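Local coordinates for microbial serine proteinases; subtilisin (Bacillus subtilis, PDB 2GKO), which hydrolyses peptide bonds in proteins as a cold-adapted, calcium-loaded serine protease of the subtilisin type, at residues V134-L139 against M250-A255; G159-A164 against N184-A189; I30-T35 against A96-Y101; D204-G209 against S246-A251; A256-K261 against G304-Q309. All coordinates share one frame; numbering follows the deposited sequence.

Contact 1 of 5, residues V134-L139 against M250-A255. With PMS (phenylmethanesulfonic acid), chain G.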
# COMPACT_ATOMS: atom_id res chain seq x y z
N VAL A 134 2.63 7.39 6.38
CA VAL A 134 1.93 6.18 6.00
C VAL A 134 2.99 5.19 5.54
O VAL A 134 3.66 5.41 4.53
CB VAL A 134 0.94 6.42 4.82
CG1 VAL A 134 0.19 5.12 4.48
CG2 VAL A 134 -0.06 7.54 5.15
N ILE A 135 3.17 4.11 6.28
CA ILE A 135 3.99 3.01 5.82
C ILE A 135 3.20 2.14 4.86
O ILE A 135 2.07 1.77 5.14
CB ILE A 135 4.46 2.09 7.01
CG1 ILE A 135 5.52 2.82 7.82
CG2 ILE A 135 5.00 0.77 6.46
CD1 ILE A 135 5.95 2.11 9.12
N ASN A 136 3.84 1.80 3.75
CA ASN A 136 3.37 0.75 2.87
C ASN A 136 4.32 -0.45 2.90
O ASN A 136 5.49 -0.31 2.57
CB ASN A 136 3.26 1.26 1.43
CG ASN A 136 2.66 0.23 0.51
OD1 ASN A 136 1.43 0.15 0.38
ND2 ASN A 136 3.51 -0.65 -0.04
N MET A 137 3.80 -1.61 3.28
CA MET A 137 4.54 -2.88 3.22
C MET A 137 3.86 -3.84 2.25
O MET A 137 2.92 -4.55 2.59
CB MET A 137 4.71 -3.52 4.60
CG MET A 137 5.75 -2.79 5.38
SD MET A 137 6.17 -3.58 6.91
CE MET A 137 4.86 -3.11 7.87
N SER A 138 4.34 -3.83 1.03
CA SER A 138 3.88 -4.72 -0.01
C SER A 138 4.70 -6.00 0.06
O SER A 138 5.50 -6.32 -0.82
CB SER A 138 3.96 -4.04 -1.37
OG SER A 138 2.93 -3.10 -1.51
N LEU A 139 4.51 -6.71 1.16
CA LEU A 139 5.30 -7.89 1.44
C LEU A 139 4.52 -8.71 2.44
O LEU A 139 3.62 -8.22 3.12
CB LEU A 139 6.69 -7.51 1.95
CG LEU A 139 6.79 -6.63 3.19
CD1 LEU A 139 6.72 -7.48 4.45
CD2 LEU A 139 8.08 -5.80 3.20
N MET A 250 0.35 -4.73 -5.20
CA MET A 250 -0.09 -3.64 -6.08
C MET A 250 -1.29 -2.91 -5.49
O MET A 250 -1.46 -1.70 -5.70
CB MET A 250 -0.45 -4.19 -7.46
CG MET A 250 0.74 -4.56 -8.36
SD MET A 250 1.88 -5.86 -7.73
CE MET A 250 3.20 -4.84 -7.07
N ALA A 251 -2.10 -3.63 -4.72
CA ALA A 251 -3.30 -3.08 -4.08
C ALA A 251 -2.93 -2.18 -2.93
O ALA A 251 -3.50 -1.11 -2.76
CB ALA A 251 -4.21 -4.23 -3.61
N SER A 252 -2.00 -2.64 -2.09
CA SER A 252 -1.57 -1.91 -0.93
C SER A 252 -1.24 -0.44 -1.24
O SER A 252 -1.77 0.43 -0.55
CB SER A 252 -0.40 -2.65 -0.25
OG SER A 252 -0.06 -2.05 1.00
N PRO A 253 -0.39 -0.13 -2.21
CA PRO A 253 -0.07 1.28 -2.48
C PRO A 253 -1.21 2.12 -3.01
O PRO A 253 -1.16 3.31 -2.83
CB PRO A 253 1.05 1.21 -3.49
CG PRO A 253 0.92 -0.11 -4.13
CD PRO A 253 0.44 -1.01 -3.05
N HIS A 254 -2.20 1.52 -3.65
CA HIS A 254 -3.42 2.27 -3.97
C HIS A 254 -4.09 2.78 -2.70
O HIS A 254 -4.45 3.95 -2.59
CB HIS A 254 -4.39 1.39 -4.74
CG HIS A 254 -4.05 1.23 -6.18
ND1 HIS A 254 -3.24 0.22 -6.65
CD2 HIS A 254 -4.44 1.93 -7.28
CE1 HIS A 254 -3.17 0.29 -7.97
NE2 HIS A 254 -3.86 1.34 -8.37
N ALA A 255 -4.22 1.91 -1.71
CA ALA A 255 -4.74 2.29 -0.41
C ALA A 255 -3.83 3.26 0.34
O ALA A 255 -4.31 4.16 0.98
CB ALA A 255 -4.97 1.07 0.43
C PMS G . 4.65 -9.27 -3.30
S PMS G . 3.17 -8.76 -2.70
C1 PMS G . 4.87 -8.92 -4.77
C2 PMS G . 4.50 -9.81 -5.78
C3 PMS G . 4.73 -9.49 -7.12
C4 PMS G . 5.36 -8.30 -7.45
C5 PMS G . 5.76 -7.42 -6.45
C6 PMS G . 5.52 -7.74 -5.11
O2S PMS G . 3.04 -9.31 -1.37
O1S PMS G . 2.18 -9.12 -3.70
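N136 and S138 meet S252 and P253 where strand 134-137 runs nearly antiparallel to helix 250-255, the two axes 8.2 Å apart at their closest and their N-to-C directions at 171°. Short polar side chains fill the space between them. N136 has CG anti to its backbone N (chi1 -175°), which sends the carboxamide across to the helix, where N136 CG lies 3.6 Å from S252 OG. The S252 hydroxyl is likewise anti to its backbone N and reaches toward the strand, so the two side chains meet tip to tip. S138 comes in beside them: its OG rests 3.6 Å from S252 CB and equally far from P253 CD. That hydroxyl gives its hydrogen bond to S249 O, in the turn just before. P253 has no N-H to offer this carbonyl, and the helix kinks here; S138, in the tight turn just after the strand, supplies the donor that the proline lacks. Pointing away from the strand, H254 turns its ring edge back along the helix, ND1 donating to M250 O at 2.8 Å with the acceptor in the ring plane. M250, its chain bent at the second and third side-chain torsions, brings CE to 3.7 Å from C5 of the phenylmethanesulfonyl ring. V75 of helix 71-80 packs against N136, S138 and P253. A buried, partly polar seam therefore joins the central sheet to the helix behind the inhibitor pocket, and S138 in particular ties the pocket wall to the helix's proline-interrupted first turn.

Contact 2 of 5, residues G159-A164 against N184-A189. With NA (sodium ion), chain F.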
# COMPACT_ATOMS: atom_id res chain seq x y z
N GLY A 159 1.92 6.99 15.96
CA GLY A 159 1.00 7.71 15.10
C GLY A 159 1.13 7.40 13.62
O GLY A 159 0.49 8.06 12.79
N VAL A 160 1.97 6.42 13.28
CA VAL A 160 2.18 6.01 11.90
C VAL A 160 1.02 5.11 11.46
O VAL A 160 0.57 4.25 12.22
CB VAL A 160 3.54 5.27 11.73
CG1 VAL A 160 3.74 4.76 10.31
CG2 VAL A 160 4.68 6.18 12.15
N LEU A 161 0.49 5.36 10.27
CA LEU A 161 -0.50 4.48 9.66
C LEU A 161 0.23 3.42 8.83
O LEU A 161 1.07 3.75 8.02
CB LEU A 161 -1.45 5.26 8.77
CG LEU A 161 -2.58 4.46 8.12
CD1 LEU A 161 -3.49 3.82 9.16
CD2 LEU A 161 -3.37 5.36 7.24
N ILE A 162 -0.09 2.15 9.07
CA ILE A 162 0.58 1.04 8.38
C ILE A 162 -0.39 0.32 7.45
O ILE A 162 -1.40 -0.19 7.88
CB ILE A 162 1.19 0.05 9.38
CG1 ILE A 162 2.27 0.74 10.24
CG2 ILE A 162 1.79 -1.12 8.64
CD1 ILE A 162 1.87 1.03 11.63
N ILE A 163 -0.07 0.32 6.16
CA ILE A 163 -0.84 -0.37 5.13
C ILE A 163 -0.00 -1.51 4.61
O ILE A 163 1.19 -1.35 4.39
CB ILE A 163 -1.20 0.60 3.95
CG1 ILE A 163 -1.73 1.95 4.46
CG2 ILE A 163 -2.17 -0.08 2.96
CD1 ILE A 163 -2.98 1.86 5.24
N ALA A 164 -0.61 -2.68 4.42
CA ALA A 164 0.11 -3.85 3.93
C ALA A 164 -0.71 -4.71 3.00
O ALA A 164 -1.93 -4.77 3.09
CB ALA A 164 0.57 -4.70 5.11
N ASN A 184 -2.74 -3.91 14.02
CA ASN A 184 -2.31 -2.54 13.73
C ASN A 184 -1.78 -2.33 12.32
O ASN A 184 -1.15 -1.31 12.05
CB ASN A 184 -1.28 -2.08 14.77
CG ASN A 184 -1.91 -1.87 16.15
OD1 ASN A 184 -3.08 -1.52 16.25
ND2 ASN A 184 -1.13 -2.11 17.21
N ALA A 185 -2.10 -3.26 11.41
CA ALA A 185 -1.83 -3.08 9.98
C ALA A 185 -3.12 -3.20 9.18
O ALA A 185 -3.95 -4.02 9.48
CB ALA A 185 -0.82 -4.11 9.50
N VAL A 186 -3.29 -2.35 8.16
CA VAL A 186 -4.43 -2.42 7.27
C VAL A 186 -4.11 -3.41 6.16
O VAL A 186 -3.29 -3.11 5.28
CB VAL A 186 -4.74 -1.03 6.68
CG1 VAL A 186 -5.83 -1.10 5.63
CG2 VAL A 186 -5.10 -0.06 7.76
N ALA A 187 -4.75 -4.57 6.18
CA ALA A 187 -4.53 -5.58 5.16
C ALA A 187 -5.40 -5.27 3.96
O ALA A 187 -6.61 -5.19 4.08
CB ALA A 187 -4.86 -6.97 5.67
N VAL A 188 -4.77 -5.14 2.79
CA VAL A 188 -5.44 -4.78 1.57
C VAL A 188 -5.52 -5.96 0.58
O VAL A 188 -4.49 -6.55 0.17
CB VAL A 188 -4.71 -3.61 0.89
CG1 VAL A 188 -5.51 -3.15 -0.36
CG2 VAL A 188 -4.54 -2.47 1.86
N ALA A 189 -6.75 -6.33 0.22
CA ALA A 189 -7.02 -7.34 -0.81
C ALA A 189 -6.93 -6.75 -2.20
O ALA A 189 -7.10 -5.53 -2.38
CB ALA A 189 -8.40 -7.94 -0.61
NA NA F . -4.51 -6.22 9.78
O HOH W 1 -2.19 0.74 10.46
O HOH W 2 -6.36 -5.56 8.46
O HOH W 3 -6.00 -7.89 10.54
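I163 lies opposite V186 and A164 opposite A187 in parallel strands 161-164 and 186-189, whose axes come within 4.8 Å at a crossing angle of -30°. Three backbone hydrogen bonds form the ladder: V186 N to I162 O, A164 N to V186 O and V188 N to A164 O, the middle one 2.8 Å long. Where the strands splay apart before the first bridge, a water takes over, accepting from I162 N and donating to N184 O, which lies 2.8 Å from it. Metal coordination comes next: A185 O turns off the ladder to bind the sodium ion at 2.3 Å, together with two waters and the carbonyls of G180 and L182. One of those waters also accepts from A187 N. The apolar contacts lie mainly on the face of I163, V186 and V188. I163 lies beside V186, both pointing the same way, and its CG1, placed near the backbone N (chi1 -47°), carries CD1 to 3.7 Å from V186 CB. The other branch, I163 CG2, meets V188 CG2 at 3.5 Å. Elsewhere, I162 CG2 approaches A185 CB at 4.1 Å. Helix 248-265 covers the I163-V188 face through S252, A251 and A255, whereas helix 146-157 packs on I162 and N184, D153 holding N184 ND2; strand 133-137 flanks strand 161-165 along its other edge.

Contact 3 of 5, residues I30-T35 against A96-Y101; sequences IAVLDT and ADLWAY. With CA (calcium ion), chain B.
I30 N donates to D97 O at 2.8 Å and opens a ladder of five backbone hydrogen bonds between parallel strands 30-34 and 97-101. W99 N to I30 O, V32 N to W99 O and Y101 N to V32 O continue it, and D34 N closes it on Y101 O at 3.1 Å. D97 serves two purposes: its carbonyl starts the ladder while OD2, on the side chain, binds a calcium ion at 2.2 Å. Three waters join it there, and N29 and E49 also bind the ion. E49 additionally takes the indole N-H of W99, so one calcium ligand, E49, also holds W99, two residues beyond D97, the ligand on this strand. At the other end, T35 N donates to D34 OD1 on the lone pair turned away from OD2, which helps fix the carboxylate's rotation. Packing follows on both faces. L33 and Y101 lie side by side, L33 CD1 3.8 Å from Y101 CB, and the same face holds A31 CB 4.0 Å from W99 CB. On the reverse, V32 CG2 meets L98 CD1 at 3.6 Å, and I30 CD1 reaches A96 CB at 3.9 Å. Helix 112-129 covers the L33 and Y101 face; V75 of helix 71-80 packs on V32. This is the parallel sheet of a three-layer alpha/beta fold, and D34, at the C-terminal end of its strand and touching H71, occupies the place expected for the catalytic-triad aspartate of subtilases.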
# COMPACT_ATOMS: atom_id res chain seq x y z
N ILE A 30 4.78 8.96 2.44
CA ILE A 30 4.56 7.54 2.23
C ILE A 30 5.91 6.85 2.24
O ILE A 30 6.76 7.05 1.37
CB ILE A 30 3.77 7.26 0.91
CG1 ILE A 30 2.43 8.00 0.91
CG2 ILE A 30 3.53 5.76 0.77
CD1 ILE A 30 1.63 7.85 -0.38
N ALA A 31 6.10 6.00 3.26
CA ALA A 31 7.28 5.22 3.41
C ALA A 31 7.07 3.85 2.77
O ALA A 31 6.35 3.00 3.29
CB ALA A 31 7.66 5.09 4.90
N VAL A 32 7.70 3.67 1.63
CA VAL A 32 7.61 2.44 0.88
C VAL A 32 8.76 1.57 1.31
O VAL A 32 9.93 1.81 0.96
CB VAL A 32 7.62 2.72 -0.63
CG1 VAL A 32 7.63 1.42 -1.39
CG2 VAL A 32 6.39 3.57 -1.02
N LEU A 33 8.43 0.54 2.09
CA LEU A 33 9.42 -0.41 2.63
C LEU A 33 9.41 -1.58 1.70
O LEU A 33 8.47 -2.36 1.65
CB LEU A 33 9.04 -0.81 4.06
CG LEU A 33 9.49 0.17 5.15
CD1 LEU A 33 8.96 1.58 4.97
CD2 LEU A 33 9.03 -0.42 6.49
N ASP A 34 10.47 -1.72 0.91
CA ASP A 34 10.41 -2.62 -0.25
C ASP A 34 11.81 -2.86 -0.81
O ASP A 34 12.79 -2.71 -0.08
CB ASP A 34 9.41 -2.02 -1.28
CG ASP A 34 8.68 -3.07 -2.08
OD1 ASP A 34 9.36 -3.92 -2.75
OD2 ASP A 34 7.44 -3.12 -2.12
N THR A 35 11.94 -3.18 -2.10
CA THR A 35 13.21 -3.50 -2.74
C THR A 35 14.03 -2.26 -3.07
O THR A 35 15.07 -2.40 -3.70
CB THR A 35 12.99 -4.30 -4.02
OG1 THR A 35 12.21 -3.54 -4.97
CG2 THR A 35 12.20 -5.56 -3.75
N ALA A 96 2.22 13.63 -2.51
CA ALA A 96 2.86 13.04 -1.32
C ALA A 96 4.40 13.00 -1.43
O ALA A 96 4.99 13.11 -2.51
CB ALA A 96 2.30 11.66 -1.05
N ASP A 97 5.05 12.87 -0.27
CA ASP A 97 6.49 12.80 -0.20
C ASP A 97 6.87 11.33 -0.10
O ASP A 97 6.34 10.63 0.76
CB ASP A 97 6.99 13.50 1.05
CG ASP A 97 6.63 14.96 1.13
OD1 ASP A 97 6.27 15.58 0.10
OD2 ASP A 97 6.72 15.58 2.21
N LEU A 98 7.79 10.88 -0.93
CA LEU A 98 8.24 9.49 -0.90
C LEU A 98 9.43 9.31 0.03
O LEU A 98 10.44 10.00 -0.10
CB LEU A 98 8.65 9.02 -2.31
CG LEU A 98 9.25 7.63 -2.45
CD1 LEU A 98 8.26 6.56 -1.94
CD2 LEU A 98 9.66 7.43 -3.88
N TRP A 99 9.30 8.36 0.96
CA TRP A 99 10.42 7.87 1.77
C TRP A 99 10.68 6.45 1.29
O TRP A 99 9.90 5.54 1.60
CB TRP A 99 10.10 7.85 3.26
CG TRP A 99 9.90 9.17 3.87
CD1 TRP A 99 9.84 10.39 3.23
CD2 TRP A 99 9.68 9.43 5.25
NE1 TRP A 99 9.62 11.39 4.15
CE2 TRP A 99 9.51 10.83 5.40
CE3 TRP A 99 9.63 8.63 6.40
CZ2 TRP A 99 9.28 11.44 6.64
CZ3 TRP A 99 9.40 9.23 7.63
CH2 TRP A 99 9.25 10.61 7.74
N ALA A 100 11.72 6.29 0.49
CA ALA A 100 12.06 5.02 -0.13
C ALA A 100 13.01 4.33 0.83
O ALA A 100 14.18 4.73 0.96
CB ALA A 100 12.72 5.25 -1.51
N TYR A 101 12.49 3.33 1.55
CA TYR A 101 13.28 2.56 2.53
C TYR A 101 13.50 1.15 1.97
O TYR A 101 12.55 0.36 1.83
CB TYR A 101 12.52 2.48 3.86
CG TYR A 101 12.54 3.73 4.71
CD1 TYR A 101 13.01 4.97 4.23
CD2 TYR A 101 12.07 3.69 6.03
CE1 TYR A 101 12.99 6.13 5.05
CE2 TYR A 101 12.07 4.80 6.85
CZ TYR A 101 12.53 6.03 6.36
OH TYR A 101 12.49 7.12 7.20
CA CA B . 7.79 15.27 4.06
O HOH W 4 8.59 17.41 4.13
O HOH W 5 8.78 15.08 6.16
O HOH W 6 6.08 16.07 5.13

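Contact 4 of 5, residues D204-G209 against S246-A251. With PMS (phenylmethanesulfonic acid), chain G.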
# COMPACT_ATOMS: atom_id res chain seq x y z
N ASP A 204 -8.81 -14.14 -7.36
CA ASP A 204 -8.68 -15.44 -6.71
C ASP A 204 -7.39 -15.57 -5.89
O ASP A 204 -7.40 -16.18 -4.85
CB ASP A 204 -8.70 -16.59 -7.73
CG ASP A 204 -10.01 -16.74 -8.45
OD1 ASP A 204 -11.01 -16.04 -8.13
OD2 ASP A 204 -10.12 -17.57 -9.38
N PHE A 205 -6.29 -14.97 -6.35
CA PHE A 205 -5.01 -15.09 -5.62
C PHE A 205 -4.96 -14.37 -4.29
O PHE A 205 -4.11 -14.64 -3.46
CB PHE A 205 -3.81 -14.67 -6.49
CG PHE A 205 -3.74 -13.20 -6.78
CD1 PHE A 205 -3.30 -12.32 -5.79
CD2 PHE A 205 -4.09 -12.69 -8.01
CE1 PHE A 205 -3.25 -10.94 -6.03
CE2 PHE A 205 -4.01 -11.31 -8.27
CZ PHE A 205 -3.60 -10.44 -7.27
N SER A 206 -5.85 -13.41 -4.09
CA SER A 206 -5.76 -12.56 -2.92
C SER A 206 -6.05 -13.35 -1.64
O SER A 206 -7.01 -14.10 -1.57
CB SER A 206 -6.76 -11.40 -3.10
OG SER A 206 -6.60 -10.40 -2.13
N SER A 207 -5.20 -13.20 -0.62
CA SER A 207 -5.35 -13.95 0.62
C SER A 207 -6.62 -13.53 1.34
O SER A 207 -6.94 -12.33 1.44
CB SER A 207 -4.15 -13.72 1.53
OG SER A 207 -3.00 -14.39 1.03
N ARG A 208 -7.34 -14.52 1.83
CA ARG A 208 -8.59 -14.32 2.58
C ARG A 208 -8.38 -14.31 4.07
O ARG A 208 -7.50 -14.97 4.62
CB ARG A 208 -9.59 -15.44 2.24
CG ARG A 208 -10.50 -15.15 1.10
CD ARG A 208 -9.80 -14.90 -0.24
NE ARG A 208 -10.80 -14.72 -1.30
CZ ARG A 208 -10.55 -14.39 -2.56
NH1 ARG A 208 -9.33 -14.20 -2.99
NH2 ARG A 208 -11.56 -14.25 -3.40
N GLY A 209 -9.21 -13.54 4.77
CA GLY A 209 -9.20 -13.57 6.21
C GLY A 209 -9.88 -14.82 6.76
O GLY A 209 -10.24 -15.74 5.99
N SER A 246 0.72 -8.19 -11.17
CA SER A 246 -0.43 -8.44 -10.31
C SER A 246 0.02 -8.91 -8.94
O SER A 246 0.91 -9.74 -8.84
CB SER A 246 -1.31 -9.54 -10.87
OG SER A 246 -1.75 -9.23 -12.16
N GLY A 247 -0.65 -8.44 -7.90
CA GLY A 247 -0.38 -8.89 -6.54
C GLY A 247 -1.11 -8.04 -5.54
O GLY A 247 -1.49 -6.91 -5.84
N THR A 248 -1.30 -8.55 -4.34
CA THR A 248 -1.81 -7.67 -3.27
C THR A 248 -0.77 -6.58 -2.98
O THR A 248 -1.10 -5.55 -2.43
CB THR A 248 -2.18 -8.43 -1.99
OG1 THR A 248 -1.09 -9.26 -1.56
CG2 THR A 248 -3.38 -9.33 -2.23
N SER A 249 0.48 -6.80 -3.39
CA SER A 249 1.52 -5.77 -3.35
C SER A 249 1.16 -4.54 -4.15
O SER A 249 1.68 -3.46 -3.86
CB SER A 249 2.83 -6.30 -3.93
OG SER A 249 3.48 -7.10 -2.95
N MET A 250 0.35 -4.73 -5.20
CA MET A 250 -0.09 -3.64 -6.08
C MET A 250 -1.29 -2.91 -5.49
O MET A 250 -1.46 -1.70 -5.70
CB MET A 250 -0.45 -4.19 -7.46
CG MET A 250 0.74 -4.56 -8.36
SD MET A 250 1.88 -5.86 -7.73
CE MET A 250 3.20 -4.84 -7.07
N ALA A 251 -2.10 -3.63 -4.72
CA ALA A 251 -3.30 -3.08 -4.08
C ALA A 251 -2.93 -2.18 -2.93
O ALA A 251 -3.50 -1.11 -2.76
CB ALA A 251 -4.21 -4.23 -3.61
C PMS G . 4.65 -9.27 -3.30
S PMS G . 3.17 -8.76 -2.70
C1 PMS G . 4.87 -8.92 -4.77
C2 PMS G . 4.50 -9.81 -5.78
C3 PMS G . 4.73 -9.49 -7.12
C4 PMS G . 5.36 -8.30 -7.45
C5 PMS G . 5.76 -7.42 -6.45
C6 PMS G . 5.52 -7.74 -5.11
O2S PMS G . 3.04 -9.31 -1.37
O1S PMS G . 2.18 -9.12 -3.70
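F205 and S206 pack by van der Waals contact against S246, G247 and T248, bringing the loop between strands 199-202 and 226-229 up to the N-terminal start of helix 248-265. F205 CG stands between its backbone N and carbonyl carbon (chi1 70°), a crowded position that swings the ring toward the turn. The ring turns its edge to T248 N, 3.5 Å from F205 CE1; the same CE1 lies 3.6 Å from G247 CA. An alanine here would remove the ring and would probably leave a gap beside the turn, with G247 and T248 less firmly backed. This turn belongs to the G-T-S-M sequence of subtilases: S249 OG is bonded covalently to the phenylmethanesulfonyl sulphur, marking it as the nucleophile. S249 N donates to O1S at 2.9 Å, and N168 ND2 also bonds the inhibitor, as in the subtilisin oxyanion hole. G247 CA, without a side chain, lies 3.8 Å from O1S. T248 OG1 bonds N168 OD1 and so helps position that amide, while its other branch, CG2, packs 3.4 Å from S206 OG. S206 OG is itself bonded to A190 N, and R208 NH1 reaches back to S206 O at 2.7 Å.

Contact 5 of 5, residues A256-K261 against G304-Q309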
# COMPACT_ATOMS: atom_id res chain seq x y z
N ALA A 256 -2.51 3.07 0.27
CA ALA A 256 -1.59 3.95 1.01
C ALA A 256 -1.67 5.36 0.42
O ALA A 256 -1.66 6.34 1.14
CB ALA A 256 -0.17 3.44 0.93
N GLY A 257 -1.72 5.44 -0.90
CA GLY A 257 -1.92 6.69 -1.62
C GLY A 257 -3.24 7.35 -1.26
O GLY A 257 -3.30 8.57 -0.98
N LEU A 258 -4.31 6.57 -1.22
CA LEU A 258 -5.60 7.11 -0.81
C LEU A 258 -5.54 7.65 0.61
O LEU A 258 -6.06 8.74 0.89
CB LEU A 258 -6.71 6.09 -0.94
CG LEU A 258 -8.11 6.64 -0.63
CD1 LEU A 258 -8.43 7.82 -1.58
CD2 LEU A 258 -9.16 5.53 -0.72
N ALA A 259 -4.91 6.90 1.51
CA ALA A 259 -4.75 7.33 2.90
C ALA A 259 -4.04 8.67 2.96
O ALA A 259 -4.44 9.56 3.72
CB ALA A 259 -3.97 6.28 3.70
N ALA A 260 -3.00 8.84 2.16
CA ALA A 260 -2.24 10.10 2.13
C ALA A 260 -3.06 11.26 1.58
O ALA A 260 -2.99 12.37 2.10
CB ALA A 260 -0.97 9.93 1.32
N LYS A 261 -3.83 10.99 0.54
CA LYS A 261 -4.74 11.96 -0.05
C LYS A 261 -5.78 12.42 0.99
O LYS A 261 -6.09 13.63 1.10
CB LYS A 261 -5.43 11.32 -1.26
CG LYS A 261 -6.23 12.26 -2.13
CD LYS A 261 -6.70 11.58 -3.40
CE LYS A 261 -7.75 12.41 -4.14
NZ LYS A 261 -7.20 13.67 -4.70
N GLY A 304 -14.86 -3.38 2.11
CA GLY A 304 -15.12 -2.94 0.75
C GLY A 304 -13.96 -2.20 0.11
O GLY A 304 -12.81 -2.38 0.49
N PHE A 305 -14.30 -1.34 -0.84
CA PHE A 305 -13.33 -0.67 -1.70
C PHE A 305 -13.40 0.84 -1.42
O PHE A 305 -14.29 1.54 -1.93
CB PHE A 305 -13.71 -0.99 -3.16
CG PHE A 305 -12.82 -0.35 -4.23
CD1 PHE A 305 -13.16 -0.46 -5.57
CD2 PHE A 305 -11.65 0.32 -3.90
CE1 PHE A 305 -12.38 0.10 -6.55
CE2 PHE A 305 -10.87 0.88 -4.90
CZ PHE A 305 -11.21 0.77 -6.20
N ALA A 306 -12.48 1.33 -0.58
CA ALA A 306 -12.40 2.77 -0.31
C ALA A 306 -11.95 3.50 -1.57
O ALA A 306 -10.97 3.12 -2.21
CB ALA A 306 -11.48 3.06 0.84
N LYS A 307 -12.68 4.56 -1.92
CA LYS A 307 -12.43 5.37 -3.08
C LYS A 307 -12.29 6.86 -2.72
O LYS A 307 -12.56 7.28 -1.59
CB LYS A 307 -13.59 5.21 -4.07
CG LYS A 307 -13.76 3.81 -4.65
CD LYS A 307 -14.83 3.80 -5.72
CE LYS A 307 -15.41 2.41 -5.98
NZ LYS A 307 -16.47 2.47 -7.06
N VAL A 308 -11.89 7.63 -3.72
CA VAL A 308 -11.83 9.09 -3.63
C VAL A 308 -13.24 9.67 -3.54
O VAL A 308 -13.47 10.63 -2.80
CB VAL A 308 -11.12 9.64 -4.87
CG1 VAL A 308 -11.22 11.18 -4.96
CG2 VAL A 308 -9.65 9.21 -4.85
N GLN A 309 -14.17 9.12 -4.31
CA GLN A 309 -15.52 9.69 -4.45
C GLN A 309 -16.53 8.59 -4.75
O GLN A 309 -16.18 7.54 -5.30
CB GLN A 309 -15.53 10.80 -5.54
CG GLN A 309 -15.87 10.33 -6.97
CD GLN A 309 -15.56 11.34 -8.10
OE1 GLN A 309 -15.50 10.96 -9.29
NE2 GLN A 309 -15.40 12.61 -7.74
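The backbones of helix 256-261 and the irregular C-terminal segment 304-309 come nearest at L258 and V308, their CA atoms 7.1 Å apart. The helix is regular here, as A260 N to A256 O and K261 N to G257 O attest, whereas the tail passes over it largely extended through A306 and K307. L258 has the largest share of the contact. Its CG is anti to the backbone N (chi1 -175°), projecting the forked end outward, and each methyl then finds its own partner. CD2 lies against A306, 3.4 Å from the carbonyl O and 3.7 Å from CB; CD1 meets V308 CG2 at 3.8 Å. K261, one turn on, passes at about a right angle to the V308 side chain, with its CE 3.8 Å from V308 CG1. The last torsion bends the lysine chain, and NZ donates to S23 O, so the aliphatic part packs on the valine while the ammonium is held elsewhere. An alanine in place of L258 would probably open a gap under A306 and V308 and leave the tail less closely seated on the helix. Around these residues, I13 of helix 8-14 and L278 of helix 271-283 also touch L258, and the backbones of V308 and I13 are hydrogen-bonded. K307 turns away, laying CG over one face of the F305 ring. With apolar contact between helix and tail, and polar ties made to neighbouring parts, the C-terminal segment is held to the long helix by apolar packing, and to its surroundings by hydrogen bonds.

Contacts 1, 2 and 3 share one sheet: strand 133-137 of contact 1 lies between strand 29-34 of contact 3 and strand 161-165 of contact 2, bonded to each, as by V134 O to A31 N and I135 O to I163 N, both 2.8 Å. Helix 248-265 runs through contacts 1, 4 and 5. Contacts 1 and 4 both reach the inhibitor and share M250 and A251. D34 of contact 3 is about 6 Å from the inhibitor by its side chain, although the centres of contacts 3 and 4 are about 20 Å apart. Farther along the helix, I30 CD1 touches A260 CB, linking contact 3 to contact 5.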